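Alpha-glucosidase (Pseudoalteromonas sp. K8, PDB 5HQA) hydrolyses alpha-glucosides as a chloride-activated, calcium-binding glycoside hydrolase of family 97. Local coordinates at residues Q4-I10 against A103-V108; D178-I182 against Q232-A237; L502-R508 against W624-P628; Q510-K515 against A649-T654. One frame throughout, in Å; residues are numbered along the deposited sequence. Where two conformers were deposited one is given.

Contact 1 of 4, residues Q4-I10 against A103-V108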
loop_
_atom_site.group_PDB
_atom_site.type_symbol
_atom_site.label_atom_id
_atom_site.label_comp_id
_atom_site.label_asym_id
_atom_site.label_seq_id
_atom_site.Cartn_x
_atom_site.Cartn_y
_atom_site.Cartn_z
ATOM N N GLN A 4 -4.718 -5.576 28.041
ATOM C CA GLN A 4 -4.260 -4.198 27.919
ATOM C C GLN A 4 -2.947 -4.148 27.155
ATOM O O GLN A 4 -2.179 -5.112 27.133
ATOM C CB GLN A 4 -4.059 -3.544 29.295
ATOM C CG GLN A 4 -5.206 -3.748 30.262
ATOM C CD GLN A 4 -4.935 -3.106 31.617
ATOM O OE1 GLN A 4 -3.856 -2.552 31.849
ATOM N NE2 GLN A 4 -5.913 -3.182 32.516
ATOM N N SER A 5 -2.681 -2.995 26.544
ATOM C CA SER A 5 -1.385 -2.793 25.923
ATOM C C SER A 5 -0.293 -2.847 26.990
ATOM O O SER A 5 -0.572 -2.709 28.184
ATOM C CB SER A 5 -1.344 -1.450 25.191
ATOM O OG SER A 5 -1.667 -0.396 26.082
ATOM N N PRO A 6 0.961 -3.058 26.584
ATOM C CA PRO A 6 2.051 -3.026 27.570
ATOM C C PRO A 6 2.071 -1.764 28.419
ATOM O O PRO A 6 2.300 -1.855 29.632
ATOM C CB PRO A 6 3.300 -3.151 26.691
ATOM C CG PRO A 6 2.825 -3.968 25.522
ATOM C CD PRO A 6 1.434 -3.469 25.249
ATOM N N ASP A 7 1.809 -0.592 27.836
ATOM C CA ASP A 7 1.829 0.630 28.631
ATOM C C ASP A 7 0.518 0.887 29.367
ATOM O O ASP A 7 0.433 1.858 30.128
ATOM C CB ASP A 7 2.203 1.841 27.761
ATOM C CG ASP A 7 1.164 2.174 26.693
ATOM O OD1 ASP A 7 0.047 1.615 26.691
ATOM O OD2 ASP A 7 1.476 3.034 25.835
ATOM N N GLY A 8 -0.495 0.041 29.177
ATOM C CA GLY A 8 -1.760 0.177 29.876
ATOM C C GLY A 8 -2.753 1.146 29.264
ATOM O O GLY A 8 -3.898 1.194 29.722
ATOM N N ASN A 9 -2.367 1.915 28.237
ATOM C CA ASN A 9 -3.261 2.955 27.735
ATOM C C ASN A 9 -4.413 2.405 26.907
ATOM O O ASN A 9 -5.493 3.012 26.890
ATOM C CB ASN A 9 -2.479 3.978 26.921
ATOM C CG ASN A 9 -1.637 4.873 27.798
ATOM O OD1 ASN A 9 -2.022 5.189 28.923
ATOM N ND2 ASN A 9 -0.473 5.269 27.301
ATOM N N ILE A 10 -4.223 1.284 26.218
ATOM C CA ILE A 10 -5.295 0.644 25.458
ATOM C C ILE A 10 -5.803 -0.545 26.259
ATOM O O ILE A 10 -5.018 -1.409 26.676
ATOM C CB ILE A 10 -4.821 0.203 24.063
ATOM C CG1 ILE A 10 -4.424 1.428 23.230
ATOM C CG2 ILE A 10 -5.925 -0.595 23.356
ATOM C CD1 ILE A 10 -3.806 1.084 21.885
ATOM N N ALA A 103 -2.769 -6.851 22.048
ATOM C CA ALA A 103 -2.842 -5.437 22.404
ATOM C C ALA A 103 -1.430 -4.868 22.403
ATOM O O ALA A 103 -0.595 -5.271 23.225
ATOM C CB ALA A 103 -3.510 -5.253 23.767
ATOM N N PHE A 104 -1.168 -3.952 21.474
ATOM C CA PHE A 104 0.080 -3.205 21.371
ATOM C C PHE A 104 -0.127 -1.795 21.909
ATOM O O PHE A 104 -1.258 -1.315 22.020
ATOM C CB PHE A 104 0.554 -3.100 19.920
ATOM C CG PHE A 104 0.700 -4.416 19.213
ATOM C CD1 PHE A 104 1.964 -4.961 19.000
ATOM C CD2 PHE A 104 -0.415 -5.084 18.720
ATOM C CE1 PHE A 104 2.115 -6.161 18.337
ATOM C CE2 PHE A 104 -0.277 -6.285 18.050
ATOM C CZ PHE A 104 0.993 -6.826 17.862
ATOM N N ASP A 105 0.980 -1.108 22.205
ATOM C CA ASP A 105 0.850 0.298 22.579
ATOM C C ASP A 105 0.240 1.142 21.460
ATOM O O ASP A 105 -0.347 2.189 21.743
ATOM C CB ASP A 105 2.203 0.875 22.981
ATOM C CG ASP A 105 2.688 0.328 24.308
ATOM O OD1 ASP A 105 1.868 -0.265 25.049
ATOM O OD2 ASP A 105 3.885 0.502 24.622
ATOM N N SER A 106 0.343 0.709 20.205
ATOM C CA SER A 106 -0.165 1.487 19.084
ATOM C C SER A 106 -1.485 0.971 18.520
ATOM O O SER A 106 -1.980 1.543 17.540
ATOM C CB SER A 106 0.880 1.529 17.967
ATOM O OG SER A 106 1.184 0.217 17.521
ATOM N N GLY A 107 -2.075 -0.073 19.089
ATOM C CA GLY A 107 -3.330 -0.571 18.557
ATOM C C GLY A 107 -3.567 -2.022 18.928
ATOM O O GLY A 107 -2.810 -2.628 19.688
ATOM N N VAL A 108 -4.651 -2.572 18.384
ATOM C CA VAL A 108 -5.043 -3.936 18.716
ATOM C C VAL A 108 -5.367 -4.711 17.448
ATOM O O VAL A 108 -5.878 -4.165 16.464
ATOM C CB VAL A 108 -6.243 -3.984 19.696
ATOM C CG1 VAL A 108 -6.010 -3.062 20.875
ATOM C CG2 VAL A 108 -7.534 -3.639 18.993
HETATM O O HOH W 1 -0.319 3.878 24.021
#
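A tight hairpin can serve as a docking surface for a second turn, and the 103-108 segment does this for the loop 4-10. Ala103, near the end of its strand, points its CB at the incoming chain, 3.6 Å from Gln4 C, while its carbonyl O lies 3.4 Å from Pro6 CD. The CA-to-CB bond of Phe104 points away, and Phe104 opens the type I turn that runs to Gly107; its O sits 3.2 Å from Ser5 CB. Asp105, which has the most surface covered here, supplies the one direct hydrogen bond: Asp7 N donates to Asp105 OD1 (2.8 Å). The two carboxylates nevertheless crowd each other, with Asp7 OD1 3.1 Å from Asp105 OD1. Asp7 OD1 is also the acceptor of an Asx turn, taking Asn9 N at 2.9 Å, and accepts from Ser5 OG at 2.7 Å; a water donates to both Asp7 OD2 and Asp105 O. Further on, Ile10 CD1 covers the turn backbone, 3.5 Å from Gly107 N, and Ile10 CG2 meets Val108 CG1 at 3.5 Å. Two sheets of the N-terminal domain thus come together here: Ile10 and Val108 both pack on Ile25 of strand 22-27, while Phe104 touches helix 245-248.

Contact 2 of 4, residues D178-I182 against Q232-A237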
loop_
_atom_site.group_PDB
_atom_site.type_symbol
_atom_site.label_atom_id
_atom_site.label_comp_id
_atom_site.label_asym_id
_atom_site.label_seq_id
_atom_site.Cartn_x
_atom_site.Cartn_y
_atom_site.Cartn_z
ATOM N N ASP A 178 -11.994 14.283 20.817
ATOM C CA ASP A 178 -10.814 14.387 21.672
ATOM C C ASP A 178 -9.513 14.516 20.885
ATOM O O ASP A 178 -8.466 14.766 21.493
ATOM C CB ASP A 178 -10.701 13.159 22.588
ATOM C CG ASP A 178 -11.779 13.114 23.657
ATOM O OD1 ASP A 178 -12.322 14.184 24.005
ATOM O OD2 ASP A 178 -12.086 12.006 24.154
ATOM N N GLY A 179 -9.539 14.338 19.566
ATOM C CA GLY A 179 -8.324 14.342 18.778
ATOM C C GLY A 179 -7.631 12.998 18.682
ATOM O O GLY A 179 -6.570 12.909 18.050
ATOM N N VAL A 180 -8.194 11.951 19.287
ATOM C CA VAL A 180 -7.638 10.612 19.149
ATOM C C VAL A 180 -7.843 10.132 17.721
ATOM O O VAL A 180 -8.964 10.171 17.196
ATOM C CB VAL A 180 -8.301 9.655 20.148
ATOM C CG1 VAL A 180 -7.790 8.225 19.939
ATOM C CG2 VAL A 180 -8.065 10.143 21.572
ATOM N N HIS A 181 -6.767 9.677 17.083
ATOM C CA HIS A 181 -6.847 9.136 15.733
ATOM C C HIS A 181 -6.961 7.624 15.775
ATOM O O HIS A 181 -6.277 6.960 16.558
ATOM C CB HIS A 181 -5.632 9.534 14.901
ATOM C CG HIS A 181 -5.640 10.972 14.489
ATOM N ND1 HIS A 181 -5.651 12.003 15.405
ATOM C CD2 HIS A 181 -5.662 11.551 13.264
ATOM C CE1 HIS A 181 -5.660 13.160 14.761
ATOM N NE2 HIS A 181 -5.663 12.913 13.461
ATOM N N ILE A 182 -7.817 7.086 14.914
ATOM C CA ILE A 182 -8.089 5.656 14.867
ATOM C C ILE A 182 -8.097 5.230 13.407
ATOM O O ILE A 182 -8.566 5.974 12.539
ATOM C CB ILE A 182 -9.431 5.320 15.553
ATOM C CG1 ILE A 182 -9.386 5.746 17.022
ATOM C CG2 ILE A 182 -9.761 3.830 15.414
ATOM C CD1 ILE A 182 -10.692 5.555 17.764
ATOM N N GLN A 232 -5.850 0.607 14.891
ATOM C CA GLN A 232 -4.778 1.472 15.360
ATOM C C GLN A 232 -5.375 2.648 16.115
ATOM O O GLN A 232 -6.401 3.203 15.707
ATOM C CB GLN A 232 -3.940 1.980 14.185
ATOM C CG GLN A 232 -3.161 0.882 13.474
ATOM C CD GLN A 232 -2.256 1.431 12.393
ATOM O OE1 GLN A 232 -2.451 1.180 11.196
ATOM N NE2 GLN A 232 -1.246 2.175 12.812
ATOM N N ILE A 233 -4.732 3.027 17.215
ATOM C CA ILE A 233 -5.211 4.100 18.081
ATOM C C ILE A 233 -4.010 4.921 18.517
ATOM O O ILE A 233 -3.031 4.362 19.023
ATOM C CB ILE A 233 -5.948 3.549 19.320
ATOM C CG1 ILE A 233 -7.074 2.591 18.911
ATOM C CG2 ILE A 233 -6.461 4.697 20.194
ATOM C CD1 ILE A 233 -7.638 1.770 20.069
ATOM N N GLY A 234 -4.084 6.240 18.354
ATOM C CA GLY A 234 -2.999 7.093 18.813
ATOM C C GLY A 234 -3.459 8.501 19.125
ATOM O O GLY A 234 -4.478 8.977 18.611
ATOM N N GLU A 235 -2.680 9.173 19.984
ATOM C CA GLU A 235 -2.995 10.561 20.323
ATOM C C GLU A 235 -2.781 11.494 19.143
ATOM O O GLU A 235 -3.406 12.558 19.080
ATOM C CB GLU A 235 -2.133 11.078 21.469
ATOM C CG GLU A 235 -1.894 10.158 22.601
ATOM C CD GLU A 235 -0.965 10.800 23.590
ATOM O OE1 GLU A 235 -1.475 11.402 24.552
ATOM O OE2 GLU A 235 0.264 10.749 23.377
ATOM N N LYS A 236 -1.873 11.141 18.239
ATOM C CA LYS A 236 -1.482 11.994 17.128
ATOM C C LYS A 236 -1.615 11.224 15.822
ATOM O O LYS A 236 -1.457 10.001 15.786
ATOM C CB LYS A 236 -0.029 12.473 17.260
ATOM C CG LYS A 236 0.286 13.267 18.487
ATOM C CD LYS A 236 1.792 13.489 18.575
ATOM C CE LYS A 236 2.151 14.385 19.753
ATOM N NZ LYS A 236 1.421 15.685 19.693
ATOM N N ALA A 237 -1.865 11.961 14.737
ATOM C CA ALA A 237 -1.932 11.322 13.429
ATOM C C ALA A 237 -0.664 10.520 13.128
ATOM O O ALA A 237 -0.742 9.385 12.645
ATOM C CB ALA A 237 -2.181 12.376 12.353
#
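His181, Ile182 and Ile233 illustrate how an antiparallel strand pair combines backbone pairing with a different use of each face. His181, the residue most covered by the contact, forms a hydrogen-bonded pair with Gly234: His181 N donates to Gly234 O at 2.8 Å, and Gly234 N returns a bond to His181 O at 2.9 Å. Its imidazole is steadied within its own segment, ND1 donating to Gly179 O at 2.9 Å. Ala237 CB lies over one ring face, 4.0 Å from the centroid of the His181 ring, a CH-pi contact made where the chain has turned beyond the strand end. Ile182 is the non-hydrogen-bonded partner of Ile233, with their CA atoms 4.6 Å apart, and Ile182 CA approaches Gln232 O to 3.1 Å in a CA-H...O contact. On the face carrying Ile182 and Ile233, Ile182 CG1 lies 4.3 Å from Ile233 CG1; Val180, just before the strand, brings CG1 to 3.8 Å from Ile233 CG2, and Phe27 of the other N-terminal sheet packs against both. The chemistry implies a two-sided join, with polar backbone bonds fixing the register, aliphatic side chains turned into the layer between sheets, and the imidazole touching Val564.

Contact 3 of 4, residues L502-R508 against W624-P628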
loop_
_atom_site.group_PDB
_atom_site.type_symbol
_atom_site.label_atom_id
_atom_site.label_comp_id
_atom_site.label_asym_id
_atom_site.label_seq_id
_atom_site.Cartn_x
_atom_site.Cartn_y
_atom_site.Cartn_z
ATOM N N LEU A 502 -0.218 24.982 -17.800
ATOM C CA LEU A 502 -0.186 25.250 -16.366
ATOM C C LEU A 502 -1.566 25.721 -15.904
ATOM O O LEU A 502 -2.557 25.646 -16.639
ATOM C CB LEU A 502 0.908 26.261 -16.039
ATOM C CG LEU A 502 2.333 25.722 -16.188
ATOM C CD1 LEU A 502 3.353 26.778 -15.801
ATOM C CD2 LEU A 502 2.519 24.450 -15.362
ATOM N N GLY A 503 -1.644 26.225 -14.669
ATOM C CA GLY A 503 -2.923 26.607 -14.099
ATOM C C GLY A 503 -3.585 25.458 -13.363
ATOM O O GLY A 503 -3.071 24.338 -13.271
ATOM N N ALA A 504 -4.778 25.749 -12.845
ATOM C CA ALA A 504 -5.494 24.839 -11.961
ATOM C C ALA A 504 -6.555 24.007 -12.667
ATOM O O ALA A 504 -7.250 23.230 -12.003
ATOM C CB ALA A 504 -6.153 25.627 -10.820
ATOM N N ASN A 505 -6.698 24.132 -13.989
ATOM C CA ASN A 505 -7.822 23.517 -14.691
ATOM C C ASN A 505 -7.380 22.560 -15.792
ATOM O O ASN A 505 -8.170 22.257 -16.696
ATOM C CB ASN A 505 -8.735 24.598 -15.275
ATOM C CG ASN A 505 -9.209 25.577 -14.228
ATOM O OD1 ASN A 505 -8.911 26.772 -14.295
ATOM N ND2 ASN A 505 -9.934 25.073 -13.239
ATOM N N THR A 506 -6.140 22.083 -15.741
ATOM C CA THR A 506 -5.615 21.140 -16.715
ATOM C C THR A 506 -5.255 19.843 -16.008
ATOM O O THR A 506 -5.097 19.806 -14.782
ATOM C CB THR A 506 -4.371 21.699 -17.416
ATOM O OG1 THR A 506 -3.459 22.167 -16.420
ATOM C CG2 THR A 506 -4.740 22.866 -18.311
ATOM N N ASN A 507 -5.113 18.775 -16.793
ATOM C CA ASN A 507 -4.639 17.501 -16.255
ATOM C C ASN A 507 -3.122 17.562 -16.120
ATOM O O ASN A 507 -2.399 17.528 -17.121
ATOM C CB ASN A 507 -5.064 16.333 -17.141
ATOM C CG ASN A 507 -6.523 15.934 -16.929
ATOM O OD1 ASN A 507 -7.021 15.871 -15.788
ATOM N ND2 ASN A 507 -7.215 15.651 -18.031
ATOM N N ARG A 508 -2.646 17.651 -14.882
ATOM C CA ARG A 508 -1.233 17.735 -14.541
ATOM C C ARG A 508 -1.113 17.423 -13.063
ATOM O O ARG A 508 -2.109 17.516 -12.336
ATOM C CB ARG A 508 -0.675 19.138 -14.825
ATOM C CG ARG A 508 -1.589 20.226 -14.274
ATOM C CD ARG A 508 -0.884 21.558 -14.028
ATOM N NE ARG A 508 0.075 21.501 -12.927
ATOM C CZ ARG A 508 0.489 22.567 -12.244
ATOM N NH1 ARG A 508 0.006 23.776 -12.528
ATOM N NH2 ARG A 508 1.383 22.424 -11.271
ATOM N N TRP A 624 1.817 26.387 -6.832
ATOM C CA TRP A 624 1.705 25.265 -7.764
ATOM C C TRP A 624 0.980 25.627 -9.060
ATOM O O TRP A 624 1.239 25.000 -10.089
ATOM C CB TRP A 624 1.022 24.068 -7.091
ATOM C CG TRP A 624 -0.461 24.208 -6.820
ATOM C CD1 TRP A 624 -1.047 24.635 -5.662
ATOM C CD2 TRP A 624 -1.536 23.876 -7.716
ATOM N NE1 TRP A 624 -2.420 24.601 -5.783
ATOM C CE2 TRP A 624 -2.745 24.137 -7.032
ATOM C CE3 TRP A 624 -1.593 23.395 -9.032
ATOM C CZ2 TRP A 624 -3.999 23.930 -7.619
ATOM C CZ3 TRP A 624 -2.840 23.194 -9.615
ATOM C CH2 TRP A 624 -4.024 23.456 -8.904
ATOM N N LYS A 625 0.071 26.606 -9.041
ATOM C CA LYS A 625 -0.803 26.817 -10.196
ATOM C C LYS A 625 -0.035 27.345 -11.401
ATOM O O LYS A 625 -0.060 26.745 -12.486
ATOM C CB LYS A 625 -1.944 27.769 -9.829
ATOM C CG LYS A 625 -2.894 27.162 -8.807
ATOM C CD LYS A 625 -4.017 28.114 -8.428
ATOM C CE LYS A 625 -4.964 27.453 -7.427
ATOM N NZ LYS A 625 -5.938 28.439 -6.889
ATOM N N ASN A 626 0.638 28.480 -11.243
ATOM C CA ASN A 626 1.329 29.098 -12.362
ATOM C C ASN A 626 2.815 29.287 -12.128
ATOM O O ASN A 626 3.515 29.690 -13.057
ATOM C CB ASN A 626 0.664 30.434 -12.709
ATOM C CG ASN A 626 -0.770 30.245 -13.172
ATOM O OD1 ASN A 626 -1.012 29.676 -14.235
ATOM N ND2 ASN A 626 -1.722 30.687 -12.366
ATOM N N ASN A 627 3.328 28.970 -10.940
ATOM C CA ASN A 627 4.761 29.095 -10.717
ATOM C C ASN A 627 5.302 27.861 -9.998
ATOM O O ASN A 627 5.936 27.990 -8.943
ATOM C CB ASN A 627 5.048 30.373 -9.927
ATOM C CG ASN A 627 6.486 30.813 -10.037
ATOM O OD1 ASN A 627 7.190 30.451 -10.978
ATOM N ND2 ASN A 627 6.934 31.610 -9.071
ATOM N N PRO A 628 5.090 26.648 -10.528
ATOM C CA PRO A 628 5.493 25.451 -9.778
ATOM C C PRO A 628 6.978 25.141 -9.823
ATOM O O PRO A 628 7.435 24.311 -9.023
ATOM C CB PRO A 628 4.706 24.326 -10.469
ATOM C CG PRO A 628 4.668 24.788 -11.903
ATOM C CD PRO A 628 4.503 26.295 -11.838
#
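Neither segment forms a regular helix or strand, and the two loops come closest at Gly503 and Lys625, whose CA atoms are 4.4 Å apart. A single backbone hydrogen bond joins them there, Gly503 N to Lys625 O at 2.7 Å. Gly503 has a positive phi of 90°, a conformation in which a CB would press on the preceding carbonyl. Arg508 reaches across to the same corner of the facing loop. Its NH1 and NH2 both donate to Trp624 O, at 3.0 and 2.8 Å, and a weak bond runs from Arg508 NH1 to Lys625 O at 3.0 Å; another weak one, Arg508 NH1 to Gly503 O at 3.2 Å, ties the guanidinium back to its own loop. Apolar contacts border this polar centre: Ala504 CB meets Trp624 CH2 at 3.6 Å, and Leu502 CD2 lies 4.1 Å from Pro628 CG. Trp624 also packs on Pro472 and Gln510, so the indole is wedged between loops. Arginine-to-carbonyl bonding here joins two irregular loops at a domain interface of the GH97 fold, between a loop associated with the catalytic TIM barrel and one of the C-terminal beta domain.

Contact 4 of 4, residues Q510-K515 against A649-T654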
loop_
_atom_site.group_PDB
_atom_site.type_symbol
_atom_site.label_atom_id
_atom_site.label_comp_id
_atom_site.label_asym_id
_atom_site.label_seq_id
_atom_site.Cartn_x
_atom_site.Cartn_y
_atom_site.Cartn_z
ATOM N N GLN A 510 -0.855 18.558 -9.630
ATOM C CA GLN A 510 -1.165 19.862 -9.049
ATOM C C GLN A 510 -0.252 20.106 -7.848
ATOM O O GLN A 510 -0.675 20.159 -6.695
ATOM C CB GLN A 510 -2.642 19.929 -8.684
ATOM C CG GLN A 510 -3.518 19.813 -9.923
ATOM C CD GLN A 510 -4.972 20.126 -9.652
ATOM O OE1 GLN A 510 -5.499 19.822 -8.575
ATOM N NE2 GLN A 510 -5.633 20.747 -10.629
ATOM N N THR A 511 1.043 20.192 -8.156
ATOM C CA THR A 511 2.099 20.295 -7.154
ATOM C C THR A 511 3.202 21.195 -7.694
ATOM O O THR A 511 3.229 21.539 -8.879
ATOM C CB THR A 511 2.717 18.931 -6.785
ATOM O OG1 THR A 511 3.704 18.567 -7.759
ATOM C CG2 THR A 511 1.664 17.821 -6.693
ATOM N N THR A 512 4.122 21.570 -6.806
ATOM C CA THR A 512 5.367 22.198 -7.214
ATOM C C THR A 512 6.397 21.124 -7.552
ATOM O O THR A 512 6.201 19.932 -7.310
ATOM C CB THR A 512 5.926 23.108 -6.113
ATOM O OG1 THR A 512 6.315 22.305 -4.991
ATOM C CG2 THR A 512 4.894 24.144 -5.676
ATOM N N LEU A 513 7.522 21.577 -8.111
ATOM C CA LEU A 513 8.618 20.674 -8.440
ATOM C C LEU A 513 9.226 20.061 -7.186
ATOM O O LEU A 513 9.501 18.858 -7.143
ATOM C CB LEU A 513 9.680 21.435 -9.238
ATOM C CG LEU A 513 10.936 20.686 -9.671
ATOM C CD1 LEU A 513 10.582 19.517 -10.567
ATOM C CD2 LEU A 513 11.855 21.665 -10.403
ATOM N N ALA A 514 9.452 20.876 -6.153
ATOM C CA ALA A 514 10.037 20.343 -4.929
ATOM C C ALA A 514 9.137 19.290 -4.291
ATOM O O ALA A 514 9.632 18.336 -3.685
ATOM C CB ALA A 514 10.327 21.482 -3.949
ATOM N N LYS A 515 7.816 19.424 -4.430
ATOM C CA LYS A 515 6.932 18.396 -3.883
ATOM C C LYS A 515 7.154 17.059 -4.587
ATOM O O LYS A 515 7.093 15.996 -3.954
ATOM C CB LYS A 515 5.472 18.843 -3.990
ATOM C CG LYS A 515 4.461 17.780 -3.533
ATOM C CD LYS A 515 3.141 18.431 -3.144
ATOM C CE LYS A 515 2.042 17.408 -2.903
ATOM N NZ LYS A 515 0.745 18.113 -2.679
ATOM N N ALA A 649 5.402 25.823 -0.200
ATOM C CA ALA A 649 4.493 26.591 -1.038
ATOM C C ALA A 649 3.141 25.883 -1.118
ATOM O O ALA A 649 2.969 24.766 -0.619
ATOM C CB ALA A 649 5.082 26.776 -2.436
ATOM N N THR A 650 2.163 26.539 -1.750
ATOM C CA THR A 650 0.904 25.853 -2.022
ATOM C C THR A 650 1.175 24.586 -2.826
ATOM O O THR A 650 1.871 24.621 -3.846
ATOM C CB THR A 650 -0.067 26.765 -2.769
ATOM O OG1 THR A 650 0.554 27.256 -3.967
ATOM C CG2 THR A 650 -0.483 27.941 -1.875
ATOM N N SER A 651 0.645 23.465 -2.336
ATOM C CA SER A 651 0.955 22.126 -2.843
ATOM C C SER A 651 2.453 21.961 -3.090
ATOM O O SER A 651 2.900 21.439 -4.117
ATOM C CB SER A 651 0.147 21.805 -4.098
ATOM O OG SER A 651 0.084 20.391 -4.264
ATOM N N GLY A 652 3.241 22.417 -2.118
ATOM C CA GLY A 652 4.679 22.356 -2.192
ATOM C C GLY A 652 5.278 21.282 -1.299
ATOM O O GLY A 652 4.588 20.442 -0.713
ATOM N N GLY A 653 6.601 21.326 -1.198
ATOM C CA GLY A 653 7.315 20.303 -0.458
ATOM C C GLY A 653 8.778 20.661 -0.334
ATOM O O GLY A 653 9.258 21.636 -0.921
ATOM N N THR A 654 9.481 19.860 0.461
ATOM C CA THR A 654 10.920 19.992 0.640
ATOM C C THR A 654 11.513 18.598 0.728
ATOM O O THR A 654 10.932 17.710 1.361
ATOM C CB THR A 654 11.282 20.797 1.902
ATOM O OG1 THR A 654 10.922 22.167 1.704
ATOM C CG2 THR A 654 12.779 20.755 2.174
#
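Ser651, the residue most covered by this contact, projects its side chain into the turn that leads to helix 513-522 and overlaps Gln510, Thr511 and Lys515. Its hydroxyl works in both directions: Ser651 OG donates to Gln510 O at 2.6 Å and accepts from Lys515 NZ at 2.9 Å. The backbone adds a third bond, Thr512 N to Ser651 O at 3.0 Å. Thr512 is the helix N-cap, its OG1 accepting from Lys515 N at 3.3 Å while also pairing with Asp618. Close passage of the helix start over the strand depends on glycine: Gly653 CA lies 3.9 Å from Lys515 CA, and a CB on Gly653 would collide with that atom. Ala514 CB comes within 3.2 Å of Gly653 O. The contact therefore sets the N-terminal end of helix 513-522, from the catalytic barrel region, against the start of strand 653-660 in the C-terminal sheet, between strands 585-591 and 611-618; Lys515 NZ also bonds Thr591 O, next to Asp592 of the magnesium site.

The four contacts form two pairs at separate places in the chain, about 27 Å or more apart, centre to centre, from one pair to the other. Contacts 1 and 2 lie within the N-terminal domain and share one sheet, where Ser106 O probably accepts a hydrogen bond from Ile233 N; both are partly buried, one joining turns and the other pairing strands. Contacts 3 and 4 join barrel and C-terminal regions, alternate along the chain and touch, with Pro628 O 2.9 Å from Leu513 N. Contact 4 is the most buried and relies on serine, lysine and close-packed glycine, whereas contact 3, nearer the surface, relies on arginine bonding to loop carbonyls.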